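Local coordinates for protein endoglucanase (Mytilus edulis, PDB 1WC2) that cuts internal beta-1,4-glucosidic linkages in cellulose and related beta-glucans, is active on soluble carboxymethylcellulose and also shows expansin activity, at residues A39-N44 with Y173-C178; A50-M55 with F97-L102; Q2-N7 with N147-W152. All blocks are in the same frame, centred on the assembly; numbering follows the deposited sequence. Where two conformers were deposited one is given.

In the fold
Contact 2 pairs the parallel strands 49-53 and 94-100 inside the curled mixed sheet of a double-psi beta-barrel, contact 3 fastens the N-terminal segment to strand 148-155 of that sheet, and contact 1 joins the C-terminal segment to the loop between strands 14-22 and 49-53. Contact 2 is centred about 5 Å from the chain centre. Contact 1 lies about 14 Å from it, centre to centre, and touches it through Tyr173 and Met98; the centre of contact 3 is about 18 Å from that of contact 2. Contacts 1 and 3, with centres about 30 Å apart, lie on opposite sides of the chain centre. In sequence contact 2 is nested within both, while contacts 1 and 3 cross.

Contact 1 of 3, residues A39-N44 with Y173-C178; sequences AQFGWN and YGQCQC
Gln175, in the type I turn from Tyr173 to Cys176, meets both Phe41 and Trp43. The turn is closed by the backbone bond from Cys176 N to Tyr173 O, 2.9 Å long. Beyond CG the side chain of Gln175 is extended (chi2 175°), carrying CD out toward the two rings. Its OE1 accepts a hydrogen bond from Trp43 NE1 at 2.9 Å, lying almost in the indole plane at the ring edge, while the N-H arrives from above the amide plane, which stands 80° from the indole. The same oxygen sits over the centre of the Phe41 ring, 3.7 Å above its plane. Nearer the backbone, Gln175 CB packs on Phe41 CE1 at 3.6 Å, and Gln175 O lies 3.3 Å from Phe41 CZ. At Cys176 the sulfur approaches the indole edge, with SG 4.1 Å from Trp43 CZ2. That sulfur is disulfide-bonded to Cys32, and Asn44 ND2 bonds to Cys32 O, so residues 39-44 and the C-terminal segment share a neighbour. Around Gln175, whose amide oxygen serves both rings, a disulfide sulfur adds a cysteine sulfur-aromatic contact, joining the C-terminal tail to the loop between strands 14-22 and 49-53 of this GH45 enzyme.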
loop_
_atom_site.group_PDB
_atom_site.type_symbol
_atom_site.label_atom_id
_atom_site.label_comp_id
_atom_site.label_asym_id
_atom_site.label_seq_id
_atom_site.Cartn_x
_atom_site.Cartn_y
_atom_site.Cartn_z
ATOM N N ALA A 39 -4.434 -7.930 18.118
ATOM C CA ALA A 39 -3.783 -6.634 18.265
ATOM C C ALA A 39 -2.507 -6.530 17.426
ATOM O O ALA A 39 -1.838 -7.521 17.145
ATOM C CB ALA A 39 -3.443 -6.369 19.727
ATOM N N GLN A 40 -2.173 -5.303 17.051
ATOM C CA GLN A 40 -0.904 -4.994 16.407
ATOM C C GLN A 40 0.246 -4.891 17.417
ATOM O O GLN A 40 0.028 -4.766 18.636
ATOM C CB GLN A 40 -1.024 -3.665 15.665
ATOM C CG GLN A 40 -2.032 -3.702 14.539
ATOM C CD GLN A 40 -2.317 -2.343 13.924
ATOM O OE1 GLN A 40 -1.877 -1.313 14.441
ATOM N NE2 GLN A 40 -3.044 -2.334 12.818
ATOM N N PHE A 41 1.478 -4.930 16.896
ATOM C CA PHE A 41 2.648 -4.531 17.677
ATOM C C PHE A 41 2.571 -3.028 17.936
ATOM O O PHE A 41 1.686 -2.338 17.422
ATOM C CB PHE A 41 3.951 -4.878 16.939
ATOM C CG PHE A 41 4.212 -6.354 16.833
ATOM C CD1 PHE A 41 4.397 -6.961 15.596
ATOM C CD2 PHE A 41 4.264 -7.144 17.979
ATOM C CE1 PHE A 41 4.635 -8.307 15.520
ATOM C CE2 PHE A 41 4.498 -8.492 17.891
ATOM C CZ PHE A 41 4.676 -9.077 16.664
ATOM N N GLY A 42 3.493 -2.514 18.748
ATOM C CA GLY A 42 3.528 -1.099 19.063
ATOM C C GLY A 42 3.915 -0.211 17.889
ATOM O O GLY A 42 3.529 0.954 17.868
ATOM N N TRP A 43 4.672 -0.756 16.931
ATOM C CA TRP A 43 5.218 0.023 15.810
ATOM C C TRP A 43 4.277 0.248 14.628
ATOM O O TRP A 43 4.485 1.170 13.829
ATOM C CB TRP A 43 6.551 -0.581 15.302
ATOM C CG TRP A 43 6.552 -2.061 14.927
ATOM C CD1 TRP A 43 6.962 -3.102 15.718
ATOM C CD2 TRP A 43 6.217 -2.639 13.661
ATOM N NE1 TRP A 43 6.866 -4.287 15.034
ATOM C CE2 TRP A 43 6.395 -4.040 13.774
ATOM C CE3 TRP A 43 5.734 -2.125 12.451
ATOM C CZ2 TRP A 43 6.149 -4.911 12.731
ATOM C CZ3 TRP A 43 5.492 -2.992 11.412
ATOM C CH2 TRP A 43 5.677 -4.378 11.562
ATOM N N ASN A 44 3.226 -0.556 14.510
ATOM C CA ASN A 44 2.447 -0.522 13.270
ATOM C C ASN A 44 1.731 0.832 13.074
ATOM O O ASN A 44 1.663 1.360 11.967
ATOM C CB ASN A 44 1.347 -1.610 13.209
ATOM C CG ASN A 44 1.827 -3.025 13.515
ATOM O OD1 ASN A 44 2.543 -3.266 14.484
ATOM N ND2 ASN A 44 1.331 -3.991 12.743
ATOM N N TYR A 173 9.782 -6.777 10.343
ATOM C CA TYR A 173 8.892 -7.755 9.713
ATOM C C TYR A 173 9.127 -9.173 10.285
ATOM O O TYR A 173 8.197 -9.983 10.370
ATOM C CB TYR A 173 9.000 -7.750 8.173
ATOM C CG TYR A 173 8.044 -8.768 7.591
ATOM C CD1 TYR A 173 6.662 -8.618 7.737
ATOM C CD2 TYR A 173 8.509 -9.917 6.967
ATOM C CE1 TYR A 173 5.784 -9.584 7.260
ATOM C CE2 TYR A 173 7.628 -10.884 6.483
ATOM C CZ TYR A 173 6.265 -10.708 6.652
ATOM O OH TYR A 173 5.356 -11.646 6.221
ATOM N N GLY A 174 10.358 -9.470 10.705
ATOM C CA GLY A 174 10.671 -10.741 11.341
ATOM C C GLY A 174 9.875 -11.065 12.597
ATOM O O GLY A 174 9.789 -12.225 12.990
ATOM N N GLN A 175 9.322 -10.039 13.234
ATOM C CA GLN A 175 8.401 -10.199 14.358
ATOM C C GLN A 175 7.043 -10.777 13.964
ATOM O O GLN A 175 6.333 -11.325 14.818
ATOM C CB GLN A 175 8.151 -8.858 15.036
ATOM C CG GLN A 175 9.402 -8.208 15.610
ATOM C CD GLN A 175 9.140 -6.835 16.175
ATOM O OE1 GLN A 175 8.001 -6.505 16.508
ATOM N NE2 GLN A 175 10.190 -6.025 16.291
ATOM N N CYS A 176 6.650 -10.605 12.700
ATOM C CA CYS A 176 5.324 -10.985 12.222
ATOM C C CYS A 176 5.247 -12.494 12.032
ATOM O O CYS A 176 6.215 -13.120 11.597
ATOM C CB CYS A 176 5.027 -10.276 10.891
ATOM S SG CYS A 176 5.169 -8.451 11.006
ATOM N N GLN A 177 4.081 -13.077 12.299
ATOM C CA GLN A 177 3.935 -14.526 12.213
ATOM C C GLN A 177 4.205 -15.050 10.805
ATOM O O GLN A 177 4.733 -16.151 10.647
ATOM C CB GLN A 177 2.556 -14.970 12.697
ATOM C CG GLN A 177 2.408 -16.474 12.851
ATOM C CD GLN A 177 1.065 -16.859 13.441
ATOM O OE1 GLN A 177 0.342 -16.010 13.968
ATOM N NE2 GLN A 177 0.716 -18.142 13.339
ATOM N N CYS A 178 3.860 -14.268 9.784
ATOM C CA CYS A 178 4.034 -14.725 8.409
ATOM C C CYS A 178 5.488 -14.738 7.921
ATOM O O CYS A 178 5.783 -15.313 6.872
ATOM C CB CYS A 178 3.142 -13.915 7.465
ATOM S SG CYS A 178 1.370 -14.164 7.794
#

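Contact 2 of 3, residues A50-M55 with F97-L102; sequences AAASQM and FMITNL
Ala50 and Ile99 form a parallel beta bridge near the centre of the double-psi barrel, where strand 49-53 runs beside strand 94-100 and the residues after its corner. Ala50 N donates to Met98 O at 2.9 Å, and Ala50 O receives Thr100 N at 3.0 Å. A weak bond from Asn101 N reaches the same oxygen, marking the beta bulge that shifts the register by one residue before Ala51 pairs with Asn101. Beyond it Ala52 N bonds to Asn101 O at 3.0 Å. On one face Ala52 CB rests against Ile99 CD1 at 3.9 Å, and Ala50 CB faces Phe97 CB; on the other, Ala51 CB meets Asn101 CB at 3.9 Å. That second face looks toward Asp132 and Asp24, the probable proton donor and nucleophile. Where helix 54-57 begins, Leu102 CD1 lies 3.5 Å from Gln54 CA, and both its methyls approach Gln54 OE1. A bend at chi2 (70°) turns CD of Gln54 back toward Leu102, while NE2 bonds to Lys62 O. An alanine at Gln54 would probably leave Lys62 O without this amide donor and open a gap beside the Leu102 methyls. Main-chain N-H and C=O groups thus carry the polar part of the pairing, with Ala50 O shared between Thr100 N and the weaker Asn101 N at the bulge, while the alanine methyls pack on the faces; at the corner Asn101 OD1 takes N-H groups from Leu102 and Ala29, close to the probable catalytic aspartates.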
loop_
_atom_site.group_PDB
_atom_site.type_symbol
_atom_site.label_atom_id
_atom_site.label_comp_id
_atom_site.label_asym_id
_atom_site.label_seq_id
_atom_site.Cartn_x
_atom_site.Cartn_y
_atom_site.Cartn_z
ATOM N N ALA A 50 0.977 -0.543 4.632
ATOM C CA ALA A 50 -0.095 -0.568 3.647
ATOM C C ALA A 50 -0.831 -1.897 3.618
ATOM O O ALA A 50 -0.283 -2.945 3.956
ATOM C CB ALA A 50 0.465 -0.284 2.269
ATOM N N ALA A 51 -2.078 -1.834 3.169
ATOM C CA ALA A 51 -2.856 -2.999 2.777
ATOM C C ALA A 51 -2.859 -3.064 1.251
ATOM O O ALA A 51 -3.263 -2.106 0.588
ATOM C CB ALA A 51 -4.279 -2.901 3.319
ATOM N N ALA A 52 -2.397 -4.178 0.683
ATOM C CA ALA A 52 -2.343 -4.341 -0.775
ATOM C C ALA A 52 -3.611 -4.989 -1.327
ATOM O O ALA A 52 -4.145 -5.936 -0.744
ATOM C CB ALA A 52 -1.134 -5.190 -1.171
ATOM N N SER A 53 -4.060 -4.500 -2.476
ATOM C CA SER A 53 -5.173 -5.089 -3.192
ATOM C C SER A 53 -4.950 -6.607 -3.357
ATOM O O SER A 53 -3.811 -7.077 -3.539
ATOM C CB SER A 53 -5.375 -4.365 -4.534
ATOM O OG SER A 53 -4.169 -4.250 -5.285
ATOM N N GLN A 54 -6.049 -7.369 -3.291
ATOM C CA GLN A 54 -6.002 -8.828 -3.136
ATOM C C GLN A 54 -5.035 -9.549 -4.067
ATOM O O GLN A 54 -4.219 -10.348 -3.601
ATOM C CB GLN A 54 -7.411 -9.425 -3.306
ATOM C CG GLN A 54 -7.439 -10.980 -3.354
ATOM C CD GLN A 54 -7.104 -11.649 -2.013
ATOM O OE1 GLN A 54 -7.946 -11.670 -1.105
ATOM N NE2 GLN A 54 -5.895 -12.206 -1.889
ATOM N N MET A 55 -5.144 -9.347 -5.370
ATOM C CA MET A 55 -4.328 -10.168 -6.272
ATOM C C MET A 55 -2.829 -9.858 -6.165
ATOM O O MET A 55 -1.997 -10.737 -6.421
ATOM C CB MET A 55 -4.797 -10.016 -7.719
ATOM C CG MET A 55 -5.987 -10.875 -8.066
ATOM S SD MET A 55 -5.543 -12.625 -8.059
ATOM C CE MET A 55 -4.465 -12.781 -9.143
ATOM N N PHE A 97 6.521 2.091 1.739
ATOM C CA PHE A 97 5.521 1.462 2.591
ATOM C C PHE A 97 5.739 -0.042 2.617
ATOM O O PHE A 97 5.902 -0.673 1.575
ATOM C CB PHE A 97 4.108 1.780 2.071
ATOM C CG PHE A 97 3.788 3.251 2.067
ATOM C CD1 PHE A 97 4.251 4.068 1.045
ATOM C CD2 PHE A 97 3.045 3.825 3.089
ATOM C CE1 PHE A 97 4.000 5.432 1.049
ATOM C CE2 PHE A 97 2.781 5.197 3.090
ATOM C CZ PHE A 97 3.262 5.997 2.069
ATOM N N MET A 98 5.707 -0.641 3.801
ATOM C CA MET A 98 5.716 -2.101 3.930
ATOM C C MET A 98 4.289 -2.651 3.860
ATOM O O MET A 98 3.405 -2.162 4.579
ATOM C CB MET A 98 6.349 -2.531 5.253
ATOM C CG MET A 98 6.372 -4.053 5.432
ATOM S SD MET A 98 7.169 -4.594 6.970
ATOM C CE MET A 98 8.929 -4.365 6.510
ATOM N N ILE A 99 4.076 -3.681 3.037
ATOM C CA ILE A 99 2.787 -4.370 3.001
ATOM C C ILE A 99 2.649 -5.215 4.278
ATOM O O ILE A 99 3.424 -6.151 4.500
ATOM C CB ILE A 99 2.653 -5.250 1.733
ATOM C CG1 ILE A 99 2.630 -4.368 0.475
ATOM C CG2 ILE A 99 1.411 -6.131 1.816
ATOM C CD1 ILE A 99 2.782 -5.139 -0.840
ATOM N N THR A 100 1.671 -4.865 5.114
ATOM C CA THR A 100 1.382 -5.615 6.334
ATOM C C THR A 100 -0.034 -6.176 6.358
ATOM O O THR A 100 -0.397 -6.862 7.313
ATOM C CB THR A 100 1.580 -4.742 7.599
ATOM O OG1 THR A 100 0.686 -3.615 7.529
ATOM C CG2 THR A 100 3.023 -4.234 7.716
ATOM N N ASN A 101 -0.850 -5.892 5.345
ATOM C CA ASN A 101 -2.250 -6.283 5.390
ATOM C C ASN A 101 -2.793 -6.434 3.969
ATOM O O ASN A 101 -2.117 -6.115 2.980
ATOM C CB ASN A 101 -3.030 -5.239 6.233
ATOM C CG ASN A 101 -4.351 -5.763 6.833
ATOM O OD1 ASN A 101 -4.732 -6.913 6.676
ATOM N ND2 ASN A 101 -5.028 -4.898 7.572
ATOM N N LEU A 102 -4.015 -6.956 3.904
ATOM C CA LEU A 102 -4.768 -7.192 2.677
ATOM C C LEU A 102 -5.890 -6.155 2.531
ATOM O O LEU A 102 -6.589 -5.861 3.508
ATOM C CB LEU A 102 -5.397 -8.590 2.766
ATOM C CG LEU A 102 -6.526 -8.917 1.786
ATOM C CD1 LEU A 102 -6.041 -8.938 0.349
ATOM C CD2 LEU A 102 -7.182 -10.232 2.144
#

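Contact 3 of 3, residues Q2-N7 with N147-W152; sequences QKCSGN and NPETTW
Gln2, Lys3 and Cys4 wrap around the carboxylate of Glu149, which reaches out from strand 148-155 to the N-terminal segment. Gln2 makes the first contact, its CA lying 3.5 Å from Glu149 OE2; the two side chains cross at about a right angle, amide and carboxylate planes 38° apart. Gln2 NE2 itself bonds to Tyr127 OH and Tyr125 O. At Lys3 the backbone N donates at 2.9 Å to Glu149 OE1, which accepts through its syn lone pair, on the side of the other oxygen. The aliphatic base of Lys3 follows, with CB 3.4 Å from Glu149 OE1, but its chain bends at chi3 (71°) and NZ goes on to Glu91 in a salt bridge and to Thr78 O in a hydrogen bond. Cys4 N bonds to Glu149 OE2 at 3.1 Å, arriving from above the carboxylate plane, and makes a weaker bond to OE1 at 3.4 Å. The Cys4 sulfur lies against the acid group, SG 3.3 Å from Glu149 CD, and is joined to Cys16 of strand 14-22 by a disulfide. Glu149 reaches this place because CG is anti to its backbone N (chi1 -177°) and the chain beyond is extended. Tyr127 OH, which also bonds to Gln2 NE2, meets Glu149 OE2, and Thr78 OG1 meets OE1. The buried carboxylate is thus gripped by two consecutive backbone N-H groups and two side-chain hydroxyls, a set of partners that would favour the ionised form and, with the Cys4-Cys16 disulfide, pins the N-terminal segment to the sheet.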
loop_
_atom_site.group_PDB
_atom_site.type_symbol
_atom_site.label_atom_id
_atom_site.label_comp_id
_atom_site.label_asym_id
_atom_site.label_seq_id
_atom_site.Cartn_x
_atom_site.Cartn_y
_atom_site.Cartn_z
ATOM N N GLN A 2 -6.317 12.550 -13.151
ATOM C CA GLN A 2 -5.467 11.398 -13.433
ATOM C C GLN A 2 -4.445 11.762 -14.512
ATOM O O GLN A 2 -4.811 12.081 -15.647
ATOM C CB GLN A 2 -6.309 10.199 -13.883
ATOM C CG GLN A 2 -7.272 9.689 -12.818
ATOM C CD GLN A 2 -8.049 8.481 -13.306
ATOM O OE1 GLN A 2 -9.089 8.611 -13.952
ATOM N NE2 GLN A 2 -7.530 7.305 -13.029
ATOM N N LYS A 3 -3.167 11.719 -14.156
ATOM C CA LYS A 3 -2.083 11.954 -15.113
ATOM C C LYS A 3 -1.598 10.662 -15.774
ATOM O O LYS A 3 -0.969 10.715 -16.835
ATOM C CB LYS A 3 -0.918 12.673 -14.441
ATOM C CG LYS A 3 -1.291 14.070 -13.927
ATOM C CD LYS A 3 -0.159 14.766 -13.174
ATOM C CE LYS A 3 0.972 15.207 -14.097
ATOM N NZ LYS A 3 2.041 15.916 -13.335
ATOM N N CYS A 4 -1.862 9.512 -15.153
ATOM C CA CYS A 4 -1.587 8.218 -15.769
ATOM C C CYS A 4 -2.651 7.917 -16.821
ATOM O O CYS A 4 -3.800 8.353 -16.680
ATOM C CB CYS A 4 -1.583 7.116 -14.716
ATOM S SG CYS A 4 -0.411 7.367 -13.360
ATOM N N SER A 5 -2.266 7.173 -17.857
ATOM C CA SER A 5 -3.164 6.860 -18.975
ATOM C C SER A 5 -2.901 5.454 -19.486
ATOM O O SER A 5 -1.862 4.855 -19.210
ATOM C CB SER A 5 -3.005 7.872 -20.113
ATOM O OG SER A 5 -1.706 7.858 -20.628
ATOM N N GLY A 6 -3.851 4.953 -20.261
ATOM C CA GLY A 6 -3.785 3.617 -20.814
ATOM C C GLY A 6 -4.405 2.573 -19.902
ATOM O O GLY A 6 -4.896 2.877 -18.812
ATOM N N ASN A 7 -4.386 1.331 -20.368
ATOM C CA ASN A 7 -4.958 0.202 -19.649
ATOM C C ASN A 7 -3.903 -0.901 -19.541
ATOM O O ASN A 7 -3.528 -1.498 -20.571
ATOM C CB ASN A 7 -6.190 -0.324 -20.391
ATOM C CG ASN A 7 -6.786 -1.553 -19.737
ATOM O OD1 ASN A 7 -6.643 -1.766 -18.532
ATOM N ND2 ASN A 7 -7.474 -2.365 -20.533
ATOM N N ASN A 147 -4.658 10.900 -0.900
ATOM C CA ASN A 147 -4.860 9.853 -1.904
ATOM C C ASN A 147 -4.180 10.145 -3.246
ATOM O O ASN A 147 -4.812 10.094 -4.317
ATOM C CB ASN A 147 -6.355 9.593 -2.094
ATOM C CG ASN A 147 -7.042 9.234 -0.797
ATOM O OD1 ASN A 147 -6.377 8.949 0.202
ATOM N ND2 ASN A 147 -8.366 9.218 -0.809
ATOM N N PRO A 148 -2.878 10.432 -3.226
ATOM C CA PRO A 148 -2.203 10.764 -4.481
ATOM C C PRO A 148 -2.186 9.595 -5.466
ATOM O O PRO A 148 -2.124 8.437 -5.068
ATOM C CB PRO A 148 -0.768 11.068 -4.027
ATOM C CG PRO A 148 -0.597 10.272 -2.791
ATOM C CD PRO A 148 -1.920 10.383 -2.102
ATOM N N GLU A 149 -2.222 9.928 -6.749
ATOM C CA GLU A 149 -1.837 9.000 -7.819
ATOM C C GLU A 149 -0.312 8.813 -7.771
ATOM O O GLU A 149 0.420 9.793 -7.600
ATOM C CB GLU A 149 -2.259 9.584 -9.168
ATOM C CG GLU A 149 -2.004 8.718 -10.387
ATOM C CD GLU A 149 -2.361 9.443 -11.672
ATOM O OE1 GLU A 149 -1.814 10.558 -11.887
ATOM O OE2 GLU A 149 -3.185 8.901 -12.459
ATOM N N THR A 150 0.179 7.586 -7.952
ATOM C CA THR A 150 1.608 7.307 -7.818
ATOM C C THR A 150 2.126 6.393 -8.917
ATOM O O THR A 150 1.345 5.712 -9.585
ATOM C CB THR A 150 1.923 6.626 -6.459
ATOM O OG1 THR A 150 1.362 5.301 -6.412
ATOM C CG2 THR A 150 1.371 7.429 -5.266
ATOM N N THR A 151 3.456 6.365 -9.068
ATOM C CA THR A 151 4.141 5.239 -9.703
ATOM C C THR A 151 4.855 4.448 -8.602
ATOM O O THR A 151 5.192 4.994 -7.549
ATOM C CB THR A 151 5.130 5.692 -10.807
ATOM O OG1 THR A 151 6.045 6.658 -10.273
ATOM C CG2 THR A 151 4.376 6.372 -11.953
ATOM N N TRP A 152 5.078 3.154 -8.835
ATOM C CA TRP A 152 5.495 2.242 -7.767
ATOM C C TRP A 152 6.621 1.309 -8.213
ATOM O O TRP A 152 6.748 0.960 -9.394
ATOM C CB TRP A 152 4.300 1.435 -7.248
ATOM C CG TRP A 152 3.756 0.443 -8.223
ATOM C CD1 TRP A 152 2.852 0.676 -9.209
ATOM C CD2 TRP A 152 4.038 -0.958 -8.260
ATOM N NE1 TRP A 152 2.578 -0.486 -9.888
ATOM C CE2 TRP A 152 3.283 -1.512 -9.312
ATOM C CE3 TRP A 152 4.850 -1.809 -7.500
ATOM C CZ2 TRP A 152 3.316 -2.877 -9.617
ATOM C CZ3 TRP A 152 4.884 -3.159 -7.801
ATOM C CH2 TRP A 152 4.122 -3.677 -8.849
#